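Local coordinates for protein BONZAI 1 (Arabidopsis thaliana, PDB 6KXT), which negatively regulates cell death and defence responses in plants and binds phospholipids in a calcium-dependent manner, the part described here being its second C2 domain, at residues 100-104 / 105-109; 67-71 / 72-76. One frame throughout, in Å; residues are numbered along the deposited sequence. Where two conformers were deposited one is given.

Contact 1 of 2, residues 100-104 / 105-109; sequences VQKSL and SDLEK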
loop_
_atom_site.group_PDB
_atom_site.type_symbol
_atom_site.label_atom_id
_atom_site.label_comp_id
_atom_site.label_asym_id
_atom_site.label_seq_id
_atom_site.Cartn_x
_atom_site.Cartn_y
_atom_site.Cartn_z
ATOM N N VAL A 100 -5.218 4.121 0.119
ATOM C CA VAL A 100 -4.297 5.172 -0.386
ATOM C C VAL A 100 -4.107 4.983 -1.900
ATOM O O VAL A 100 -4.158 3.840 -2.363
ATOM C CB VAL A 100 -2.987 5.029 0.421
ATOM C CG1 VAL A 100 -1.774 5.610 -0.271
ATOM C CG2 VAL A 100 -3.196 5.567 1.850
ATOM N N GLN A 101 -3.954 6.068 -2.607
ATOM C CA GLN A 101 -3.600 6.062 -4.037
ATOM C C GLN A 101 -2.322 6.872 -4.209
ATOM O O GLN A 101 -2.350 8.093 -4.033
ATOM C CB GLN A 101 -4.768 6.529 -4.889
ATOM C CG GLN A 101 -4.367 6.597 -6.364
ATOM C CD GLN A 101 -5.487 7.007 -7.289
ATOM O OE1 GLN A 101 -6.647 6.705 -7.050
ATOM N NE2 GLN A 101 -5.121 7.681 -8.361
ATOM N N LYS A 102 -1.221 6.192 -4.501
ATOM C CA LYS A 102 0.127 6.798 -4.542
ATOM C C LYS A 102 0.943 6.052 -5.586
ATOM O O LYS A 102 0.819 4.845 -5.693
ATOM C CB LYS A 102 0.842 6.629 -3.197
ATOM C CG LYS A 102 0.324 7.484 -2.055
ATOM C CD LYS A 102 0.974 8.849 -2.048
ATOM C CE LYS A 102 0.169 9.901 -1.332
ATOM N NZ LYS A 102 -1.025 10.304 -2.104
ATOM N N SER A 103 1.865 6.724 -6.253
ATOM C CA SER A 103 2.862 6.070 -7.112
ATOM C C SER A 103 4.070 5.654 -6.297
ATOM O O SER A 103 4.229 6.076 -5.142
ATOM C CB SER A 103 3.352 6.987 -8.194
ATOM O OG SER A 103 4.023 8.112 -7.626
ATOM N N LEU A 104 4.952 4.857 -6.857
ATOM C CA LEU A 104 6.221 4.532 -6.173
ATOM C C LEU A 104 6.982 5.831 -5.922
ATOM O O LEU A 104 7.644 5.941 -4.855
ATOM C CB LEU A 104 7.036 3.534 -6.999
ATOM C CG LEU A 104 6.549 2.091 -7.113
ATOM C CD1 LEU A 104 7.599 1.198 -7.776
ATOM C CD2 LEU A 104 6.132 1.535 -5.777
ATOM N N SER A 105 7.000 6.760 -6.889
ATOM C CA SER A 105 7.703 8.054 -6.720
ATOM C C SER A 105 7.160 8.737 -5.459
ATOM O O SER A 105 7.923 9.325 -4.646
ATOM C CB SER A 105 7.530 8.882 -7.987
ATOM O OG SER A 105 8.194 10.104 -7.808
ATOM N N ASP A 106 5.859 8.727 -5.276
ATOM C CA ASP A 106 5.202 9.341 -4.099
ATOM C C ASP A 106 5.589 8.606 -2.817
ATOM O O ASP A 106 5.938 9.263 -1.802
ATOM C CB ASP A 106 3.684 9.233 -4.239
ATOM C CG ASP A 106 3.029 10.040 -5.337
ATOM O OD1 ASP A 106 3.628 11.030 -5.789
ATOM O OD2 ASP A 106 1.876 9.656 -5.724
ATOM N N LEU A 107 5.625 7.289 -2.842
ATOM C CA LEU A 107 6.023 6.527 -1.638
ATOM C C LEU A 107 7.461 6.878 -1.267
ATOM O O LEU A 107 7.777 6.960 -0.087
ATOM C CB LEU A 107 5.863 5.038 -1.913
ATOM C CG LEU A 107 4.410 4.569 -2.146
ATOM C CD1 LEU A 107 4.407 3.070 -2.369
ATOM C CD2 LEU A 107 3.460 4.964 -1.007
ATOM N N GLU A 108 8.351 7.056 -2.239
ATOM C CA GLU A 108 9.743 7.443 -1.940
ATOM C C GLU A 108 9.744 8.819 -1.275
ATOM O O GLU A 108 10.510 8.994 -0.320
ATOM C CB GLU A 108 10.530 7.424 -3.233
ATOM C CG GLU A 108 11.999 7.725 -3.049
ATOM C CD GLU A 108 12.819 7.592 -4.337
ATOM O OE1 GLU A 108 12.286 7.824 -5.388
ATOM O OE2 GLU A 108 13.990 7.255 -4.205
ATOM N N LYS A 109 8.923 9.746 -1.731
ATOM C CA LYS A 109 8.882 11.104 -1.133
ATOM C C LYS A 109 8.384 11.004 0.318
ATOM O O LYS A 109 8.958 11.684 1.198
ATOM C CB LYS A 109 8.065 12.024 -2.023
ATOM C CG LYS A 109 8.721 12.370 -3.353
ATOM C CD LYS A 109 7.720 13.066 -4.223
ATOM C CE LYS A 109 8.290 13.495 -5.552
ATOM N NZ LYS A 109 8.542 12.362 -6.468
HETATM O O HOH W 1 -0.298 10.950 -4.671
#
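Ser-103 and Asp-106 exchange two hydrogen bonds where the chain passes from strand 95-102 into helix 104-113. Ser-103 OG accepts from the backbone N of Asp-106 at 3.0 Å, and Asp-106 OD2 accepts from the backbone N of Ser-103, also at 3.0 Å. The second bond is nearly straight, 172° at the hydrogen, although the N-H meets the carboxylate from above its plane, 44° out of it. With chi1 of Ser-103 at 63°, OG lies between its own N and carbonyl carbon, a position from which it can accept the N-H of Asp-106. Asp-106 OD2 has a further donor, water 1, which in turn accepts from Lys-102 NZ at 2.7 Å. The ammonium group also donates to Gln-101 O. NZ stays 4.7 Å from OD2, so the two charged groups are bridged by the water without touching, though their opposite charges probably still favour each other. A bend at chi2 brings the lysine CD to 3.5 Å from Asp-106 CB, the two side chains crossing at about a right angle, and a bend at chi4 turns NZ toward Gln-101 O and the water. The backbone carbonyls are used as well: Ser-103 O accepts from Leu-107 N and Leu-104 O from Glu-108 N. Glu-108 OE1 finds its charge partner in Lys-77. On the inner side, Leu-104 CD2 lies 4.1 Å from Leu-107 CD1, and both leucines rest on Ile-16 of strand 13-21. Reciprocal bonding between an N-cap serine and the third residue after it defines a capping box, here opening the helix that follows an edge strand of the C2 beta-sandwich.

Contact 2 of 2, residues 67-71 / 72-76; sequences VFLSV and QQVGS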
loop_
_atom_site.group_PDB
_atom_site.type_symbol
_atom_site.label_atom_id
_atom_site.label_comp_id
_atom_site.label_asym_id
_atom_site.label_seq_id
_atom_site.Cartn_x
_atom_site.Cartn_y
_atom_site.Cartn_z
ATOM N N VAL A 67 8.071 -5.861 0.923
ATOM C CA VAL A 67 7.513 -6.251 -0.376
ATOM C C VAL A 67 8.434 -5.767 -1.495
ATOM O O VAL A 67 9.144 -4.781 -1.325
ATOM C CB VAL A 67 6.072 -5.781 -0.563
ATOM C CG1 VAL A 67 5.160 -6.285 0.564
ATOM C CG2 VAL A 67 5.947 -4.295 -0.707
ATOM N N PHE A 68 8.427 -6.465 -2.617
ATOM C CA PHE A 68 9.272 -6.144 -3.784
ATOM C C PHE A 68 8.363 -5.873 -4.960
ATOM O O PHE A 68 7.495 -6.695 -5.271
ATOM C CB PHE A 68 10.180 -7.330 -4.117
ATOM C CG PHE A 68 11.132 -7.613 -2.999
ATOM C CD1 PHE A 68 10.752 -8.429 -1.942
ATOM C CD2 PHE A 68 12.347 -6.966 -2.934
ATOM C CE1 PHE A 68 11.568 -8.591 -0.836
ATOM C CE2 PHE A 68 13.192 -7.184 -1.859
ATOM C CZ PHE A 68 12.811 -8.002 -0.830
ATOM N N LEU A 69 8.487 -4.709 -5.551
ATOM C CA LEU A 69 7.642 -4.308 -6.690
ATOM C C LEU A 69 8.512 -3.970 -7.902
ATOM O O LEU A 69 9.417 -3.120 -7.813
ATOM C CB LEU A 69 6.811 -3.097 -6.276
ATOM C CG LEU A 69 5.731 -3.371 -5.245
ATOM C CD1 LEU A 69 5.177 -2.079 -4.666
ATOM C CD2 LEU A 69 4.619 -4.246 -5.833
ATOM N N SER A 70 8.206 -4.599 -9.005
ATOM C CA SER A 70 8.848 -4.291 -10.309
ATOM C C SER A 70 8.084 -3.176 -11.008
ATOM O O SER A 70 6.895 -2.914 -10.724
ATOM C CB SER A 70 8.870 -5.538 -11.156
ATOM O OG SER A 70 7.563 -5.815 -11.653
ATOM N N VAL A 71 8.703 -2.617 -12.036
ATOM C CA VAL A 71 8.063 -1.694 -12.982
ATOM C C VAL A 71 6.923 -2.404 -13.723
ATOM O O VAL A 71 5.913 -1.760 -13.938
ATOM C CB VAL A 71 9.118 -1.100 -13.934
ATOM C CG1 VAL A 71 8.466 -0.386 -15.104
ATOM C CG2 VAL A 71 10.031 -0.143 -13.169
ATOM N N GLN A 72 7.059 -3.689 -14.013
ATOM C CA GLN A 72 5.955 -4.380 -14.722
ATOM C C GLN A 72 4.726 -4.475 -13.792
ATOM O O GLN A 72 3.590 -4.416 -14.272
ATOM C CB GLN A 72 6.481 -5.718 -15.216
ATOM C CG GLN A 72 7.632 -5.579 -16.240
ATOM C CD GLN A 72 8.940 -5.014 -15.688
ATOM O OE1 GLN A 72 9.521 -5.535 -14.702
ATOM N NE2 GLN A 72 9.447 -3.991 -16.407
ATOM N N GLN A 73 4.924 -4.602 -12.490
ATOM C CA GLN A 73 3.812 -4.703 -11.518
ATOM C C GLN A 73 3.107 -3.354 -11.394
ATOM O O GLN A 73 1.926 -3.377 -11.047
ATOM C CB GLN A 73 4.327 -5.251 -10.188
ATOM C CG GLN A 73 4.626 -6.747 -10.205
ATOM C CD GLN A 73 5.324 -7.191 -8.961
ATOM O OE1 GLN A 73 6.362 -6.644 -8.567
ATOM N NE2 GLN A 73 4.720 -8.142 -8.258
ATOM N N VAL A 74 3.800 -2.221 -11.500
ATOM C CA VAL A 74 3.206 -0.906 -11.182
ATOM C C VAL A 74 2.949 -0.072 -12.430
ATOM O O VAL A 74 2.230 0.942 -12.295
ATOM C CB VAL A 74 4.063 -0.132 -10.143
ATOM C CG1 VAL A 74 4.203 -0.897 -8.835
ATOM C CG2 VAL A 74 5.432 0.247 -10.683
ATOM N N GLY A 75 3.524 -0.461 -13.577
ATOM C CA GLY A 75 3.432 0.266 -14.859
ATOM C C GLY A 75 4.642 1.146 -15.048
ATOM O O GLY A 75 5.434 0.923 -15.988
ATOM N N SER A 76 4.864 2.086 -14.124
ATOM C CA SER A 76 6.076 2.933 -14.130
ATOM C C SER A 76 6.206 3.528 -12.741
ATOM O O SER A 76 5.217 3.439 -11.979
ATOM C CB SER A 76 5.977 4.052 -15.145
ATOM O OG SER A 76 5.022 5.019 -14.741
HETATM O O HOH W 2 5.557 -8.530 -5.330
#
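Two torsions bring Ser-70 and Gln-73 together: chi1 of Ser-70, 74°, points OG at the start of helix 71-74, and chi2 of Gln-73, 171°, extends that chain back along the strand. Gln-73 OE1 then accepts from the backbone N of Ser-70 at 2.8 Å, with 169° at the hydrogen and the donor in the carbonyl plane. In return Ser-70 OG takes the backbone N-H of Gln-73 at 3.0 Å. The other end of the amide is occupied too, since NE2 of Gln-73 donates to water 2, which donates to Phe-68 O at 2.7 Å; bonds at both ends fix the amide's rotation. An alanine in place of Gln-73 would remove OE1 and NE2, and would probably leave the backbone N-H of Ser-70 without its partner and water 2 less firmly held. On the apolar side of this turn, Leu-69 CB lies 4.3 Å from Val-74 CG1, and both side chains touch Leu-104 of helix 104-113. The helix is short: Val-71 O accepts from Gly-75 N at 2.7 Å, and Gly-75 leaves helical geometry with positive phi. Ser-70 and Gln-73 thus form a capping box, with glutamine as the reciprocal acceptor, at the end of an edge strand in the C2 beta-sandwich.

Contacts 1 and 2 are both strand-to-helix junctions with a serine N-cap, but they leave different sheets of the sandwich: 67-70 is an outermost strand of the five-stranded sheet, 95-102 of the four-stranded one. The centre of contact 1 lies about 9 Å from the centre of the chain, that of contact 2 about 12 Å; most of the touching residues of contact 1 are buried, while contact 2 is more open, with two exposed. The chemistry differs in the reciprocal acceptor, a carboxylate with a water-linked lysine in the first and a neutral amide in the second. Apolar side chains join them directly: Leu-104 CD1 meets Val-74 CG2 at 3.7 Å, and Leu-104 CD2 meets Leu-69 CD1 at 3.9 Å.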